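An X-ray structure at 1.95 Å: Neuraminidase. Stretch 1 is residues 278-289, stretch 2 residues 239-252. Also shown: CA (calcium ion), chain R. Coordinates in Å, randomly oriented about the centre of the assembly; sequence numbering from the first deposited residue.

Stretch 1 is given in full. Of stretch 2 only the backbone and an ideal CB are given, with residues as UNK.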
# COMPACT_ATOMS: atom_id res chain seq x y z
N TRP A 278 37.06 -2.54 13.63
CA TRP A 278 36.11 -2.42 14.74
C TRP A 278 35.64 -3.79 15.15
O TRP A 278 35.28 -4.61 14.29
CB TRP A 278 34.90 -1.59 14.34
CG TRP A 278 35.18 -0.13 14.19
CD1 TRP A 278 35.74 0.49 13.12
CD2 TRP A 278 34.90 0.89 15.15
NE1 TRP A 278 35.81 1.84 13.34
CE2 TRP A 278 35.30 2.11 14.58
CE3 TRP A 278 34.33 0.89 16.43
CZ2 TRP A 278 35.17 3.32 15.26
CZ3 TRP A 278 34.20 2.09 17.09
CH2 TRP A 278 34.61 3.29 16.51
N THR A 279 35.66 -4.04 16.46
CA THR A 279 35.10 -5.25 17.02
C THR A 279 33.77 -4.92 17.64
O THR A 279 33.49 -3.75 17.93
CB THR A 279 36.01 -5.86 18.11
OG1 THR A 279 36.34 -4.85 19.06
CG2 THR A 279 37.30 -6.40 17.48
N SER A 280 32.95 -5.94 17.86
CA SER A 280 31.66 -5.74 18.50
C SER A 280 31.31 -6.94 19.39
O SER A 280 31.58 -8.08 19.04
CB SER A 280 30.58 -5.49 17.43
OG SER A 280 30.50 -6.57 16.53
N LYS A 281 30.73 -6.66 20.55
CA LYS A 281 30.42 -7.72 21.51
C LYS A 281 29.45 -7.26 22.61
O LYS A 281 29.22 -6.06 22.82
CB LYS A 281 31.71 -8.23 22.14
CG LYS A 281 32.46 -7.16 22.94
CD LYS A 281 33.76 -7.70 23.56
CE LYS A 281 34.35 -6.72 24.59
NZ LYS A 281 35.51 -7.30 25.34
N THR A 282 28.87 -8.24 23.29
CA THR A 282 28.08 -7.95 24.49
C THR A 282 28.95 -7.19 25.50
O THR A 282 30.15 -7.40 25.59
CB THR A 282 27.57 -9.25 25.12
OG1 THR A 282 28.68 -10.09 25.43
CG2 THR A 282 26.61 -10.01 24.15
N LYS A 283 28.33 -6.28 26.24
CA LYS A 283 29.02 -5.59 27.32
C LYS A 283 29.67 -6.63 28.24
O LYS A 283 30.88 -6.63 28.44
CB LYS A 283 28.01 -4.72 28.09
CG LYS A 283 28.52 -4.08 29.38
CD LYS A 283 29.70 -3.15 29.14
CE LYS A 283 30.14 -2.48 30.44
NZ LYS A 283 29.06 -1.67 31.08
N ALA A 284 28.86 -7.55 28.74
CA ALA A 284 29.32 -8.54 29.71
C ALA A 284 29.60 -9.90 29.07
O ALA A 284 28.88 -10.34 28.17
CB ALA A 284 28.26 -8.70 30.80
N GLU A 285 30.63 -10.58 29.55
CA GLU A 285 30.89 -11.95 29.12
C GLU A 285 29.96 -12.92 29.84
O GLU A 285 29.91 -14.11 29.51
CB GLU A 285 32.33 -12.34 29.42
CG GLU A 285 32.59 -12.52 30.90
CD GLU A 285 34.06 -12.56 31.23
OE1 GLU A 285 34.74 -11.53 31.00
OE2 GLU A 285 34.53 -13.61 31.70
N SER A 286 29.24 -12.41 30.83
CA SER A 286 28.45 -13.24 31.72
C SER A 286 26.99 -13.34 31.26
O SER A 286 26.30 -14.31 31.55
CB SER A 286 28.51 -12.67 33.13
OG SER A 286 28.37 -11.26 33.12
N SER A 287 26.53 -12.34 30.52
CA SER A 287 25.17 -12.35 30.01
C SER A 287 25.14 -11.73 28.63
O SER A 287 26.02 -10.96 28.28
CB SER A 287 24.25 -11.55 30.93
OG SER A 287 24.51 -10.16 30.82
N GLN A 288 24.12 -12.06 27.86
CA GLN A 288 23.96 -11.53 26.51
C GLN A 288 23.34 -10.14 26.59
O GLN A 288 22.30 -9.87 25.99
CB GLN A 288 23.06 -12.46 25.71
CG GLN A 288 23.51 -12.73 24.32
CD GLN A 288 22.67 -13.80 23.67
OE1 GLN A 288 22.91 -14.98 23.87
NE2 GLN A 288 21.64 -13.38 22.93
N ASN A 289 23.98 -9.25 27.36
CA ASN A 289 23.45 -7.91 27.56
C ASN A 289 24.42 -6.84 27.07
O ASN A 289 25.63 -7.01 27.19
CB ASN A 289 23.14 -7.69 29.03
CG ASN A 289 21.99 -8.55 29.50
OD1 ASN A 289 22.16 -9.72 29.86
ND2 ASN A 289 20.79 -7.99 29.46
N UNK A 239 44.06 -11.22 16.41
CA UNK A 239 45.30 -11.37 17.16
C UNK A 239 45.28 -10.51 18.42
O UNK A 239 46.31 -10.32 19.06
CB UNK A 239 46.50 -11.00 16.29
N UNK A 240 44.10 -10.01 18.79
CA UNK A 240 43.97 -9.27 20.04
C UNK A 240 43.72 -10.27 21.16
O UNK A 240 43.90 -11.47 20.97
CB UNK A 240 42.85 -8.24 19.96
N UNK A 241 43.33 -9.78 22.33
CA UNK A 241 43.10 -10.65 23.48
C UNK A 241 41.68 -10.52 24.01
O UNK A 241 41.40 -10.92 25.13
CB UNK A 241 44.10 -10.33 24.59
N UNK A 242 40.78 -9.99 23.18
CA UNK A 242 39.39 -9.81 23.58
C UNK A 242 38.47 -10.58 22.64
O UNK A 242 38.10 -10.06 21.59
CB UNK A 242 39.02 -8.33 23.60
N UNK A 243 38.12 -11.82 22.99
CA UNK A 243 37.19 -12.63 22.18
C UNK A 243 35.85 -11.91 22.02
O UNK A 243 35.50 -11.16 22.92
CB UNK A 243 36.97 -14.00 22.82
N UNK A 244 35.12 -12.10 20.92
CA UNK A 244 33.87 -11.37 20.73
C UNK A 244 32.64 -12.24 20.50
O UNK A 244 31.53 -11.72 20.37
CB UNK A 244 34.03 -10.42 19.54
N UNK A 245 32.82 -13.55 20.45
CA UNK A 245 31.69 -14.46 20.37
C UNK A 245 30.93 -14.40 21.72
O UNK A 245 31.42 -13.85 22.70
CB UNK A 245 32.16 -15.88 20.05
N UNK A 246 29.71 -14.92 21.73
CA UNK A 246 29.03 -15.23 22.97
C UNK A 246 28.47 -16.63 22.87
O UNK A 246 27.72 -16.93 21.94
CB UNK A 246 27.93 -14.21 23.27
N UNK A 247 28.81 -17.51 23.83
CA UNK A 247 29.58 -17.19 25.05
C UNK A 247 31.06 -17.01 24.80
O UNK A 247 31.54 -17.23 23.68
CB UNK A 247 29.39 -18.29 26.09
N UNK A 248 31.78 -16.60 25.84
CA UNK A 248 33.23 -16.46 25.75
C UNK A 248 33.83 -16.43 27.15
O UNK A 248 33.11 -16.25 28.12
CB UNK A 248 33.61 -15.20 24.97
N UNK A 249 35.14 -16.61 27.23
CA UNK A 249 35.87 -16.43 28.48
C UNK A 249 36.29 -14.99 28.64
O UNK A 249 35.78 -14.09 27.96
CB UNK A 249 37.09 -17.35 28.54
N UNK A 250 37.24 -14.76 29.55
CA UNK A 250 37.72 -13.41 29.82
C UNK A 250 38.82 -12.96 28.88
O UNK A 250 39.19 -13.67 27.94
CB UNK A 250 38.22 -13.32 31.26
N UNK A 251 39.34 -11.77 29.14
CA UNK A 251 40.45 -11.20 28.36
C UNK A 251 41.72 -12.03 28.52
O UNK A 251 41.98 -12.61 29.57
CB UNK A 251 40.72 -9.76 28.79
N UNK A 252 42.53 -12.07 27.47
CA UNK A 252 43.74 -12.86 27.48
C UNK A 252 44.86 -12.06 26.85
O UNK A 252 44.64 -10.98 26.30
CB UNK A 252 43.54 -14.19 26.75
CA CA R . 32.16 -20.01 19.75

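Position 239 is out of reach of stretch 1, so many residues would suit. It is Cys239, bonded covalently elsewhere.

Position 240 points toward stretch 1. A medium side chain could reach across. Asn240 does so loosely, with ND2 4.4 Å from Thr279 CG2.

At position 241 an ideal CB would lie 1.9 Å from the carbonyl O of position 252. That clash calls for glycine, and the residue is Gly241.

Position 242 points toward stretch 1. A small residue would fit, and an acid could answer the Lys281 charge. It is Ala242, whose CB lies 4.1 Å from Lys281 NZ.

Position 243 points away, with phi -58°, which proline tolerates. It is Pro243. Water 1 links its O (2.8 Å) to Lys281 NZ (2.6 Å).

Position 244 faces the strand. Its CB sits close to Ser280 O and Lys281 CB, so a small or beta-branched residue suits. It is Thr244. CG2 packs 4.0 Å from Thr279 CB, while OG1 donates to water 4 (2.8 Å), which donates to Ser280 O (2.6 Å).

Position 245 points away, toward the calcium ion, so an acid is likely. Asp245 OD2 binds CA at 2.3 Å.

Position 246 points toward Thr282 CG2 and Gln288 CG. The loop 284-288 curls round a space that a large apolar or aromatic side chain could fill. It is Phe246. Gln288 CG lies over one ring face, 4.3 Å from the ring centroid, a CH-pi contact. Ala284 O approaches the ring edge, 3.9 Å from Phe246 CE2.

Position 247 has a cis peptide before it and phi -76°. Those features favour proline, and it is Pro247.

Position 248 starts sideways. Two acceptors, Thr282 O and OG1, lie side by side at long range; arginine can reach both, while lysine would at best reach OG1. It is Arg248. NH2 donates to Thr282 O (2.8 Å) and NH1 to Thr282 OG1 (3.0 Å). Lys281 CD and Glu285 CA cover opposite faces of the guanidinium. Water 7 accepts from both Arg248 NH2 (2.9 Å) and Lys281 NZ (3.0 Å).

Position 249 points away, so stretch 1 would allow many side chains as well as none. It is Gly249.

At position 250 an ideal CB would have room, 3.7 Å from Glu285 OE2. Small or polar residues would suit. It is Gly250.

Position 251 points sideways, and several residues would do. Leu251 CD2 lies 4.2 Å from Lys281 NZ.

Position 252 is out of reach, and many residues would suit. It is Thr252.

Stretch 2, residues 239-252: CNGAPTDFPRGGLT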
# COMPACT_ATOMS: atom_id res chain seq x y z
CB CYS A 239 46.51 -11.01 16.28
SG CYS A 239 46.70 -12.11 14.85
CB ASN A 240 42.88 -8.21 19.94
CG ASN A 240 41.49 -8.80 19.69
OD1 ASN A 240 41.36 -9.93 19.21
ND2 ASN A 240 40.46 -8.03 19.99
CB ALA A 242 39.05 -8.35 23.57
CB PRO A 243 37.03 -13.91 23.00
CG PRO A 243 38.24 -13.96 23.87
CD PRO A 243 38.55 -12.55 24.20
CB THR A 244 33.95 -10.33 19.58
OG1 THR A 244 34.17 -10.99 18.32
CG2 THR A 244 35.06 -9.33 19.83
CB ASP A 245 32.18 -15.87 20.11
CG ASP A 245 31.15 -16.76 19.44
OD1 ASP A 245 30.00 -16.31 19.21
OD2 ASP A 245 31.50 -17.92 19.15
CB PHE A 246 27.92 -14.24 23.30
CG PHE A 246 27.40 -14.41 24.70
CD1 PHE A 246 26.48 -15.41 24.99
CD2 PHE A 246 27.87 -13.61 25.73
CE1 PHE A 246 26.02 -15.60 26.28
CE2 PHE A 246 27.41 -13.80 27.03
CZ PHE A 246 26.48 -14.79 27.30
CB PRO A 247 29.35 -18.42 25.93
CG PRO A 247 29.18 -19.54 24.98
CD PRO A 247 28.50 -18.95 23.75
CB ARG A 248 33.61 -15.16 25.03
CG ARG A 248 33.06 -13.89 25.66
CD ARG A 248 33.71 -12.66 25.04
NE ARG A 248 33.25 -11.39 25.60
CZ ARG A 248 32.07 -10.83 25.35
NH1 ARG A 248 31.18 -11.40 24.53
NH2 ARG A 248 31.78 -9.67 25.92
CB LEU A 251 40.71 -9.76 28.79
CG LEU A 251 39.49 -8.84 28.75
CD1 LEU A 251 39.87 -7.41 29.12
CD2 LEU A 251 38.83 -8.88 27.37
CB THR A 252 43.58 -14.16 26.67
OG1 THR A 252 43.32 -13.85 25.29
CG2 THR A 252 42.45 -14.99 27.23
O HOH W 1 36.37 -9.77 25.22
O HOH W 2 29.38 -10.87 22.03
O HOH W 3 29.65 -10.28 18.56
O HOH W 4 32.91 -8.90 16.99
O HOH W 5 32.09 -19.23 22.04
O HOH W 6 29.89 -16.49 28.19
O HOH W 7 33.88 -8.51 27.56
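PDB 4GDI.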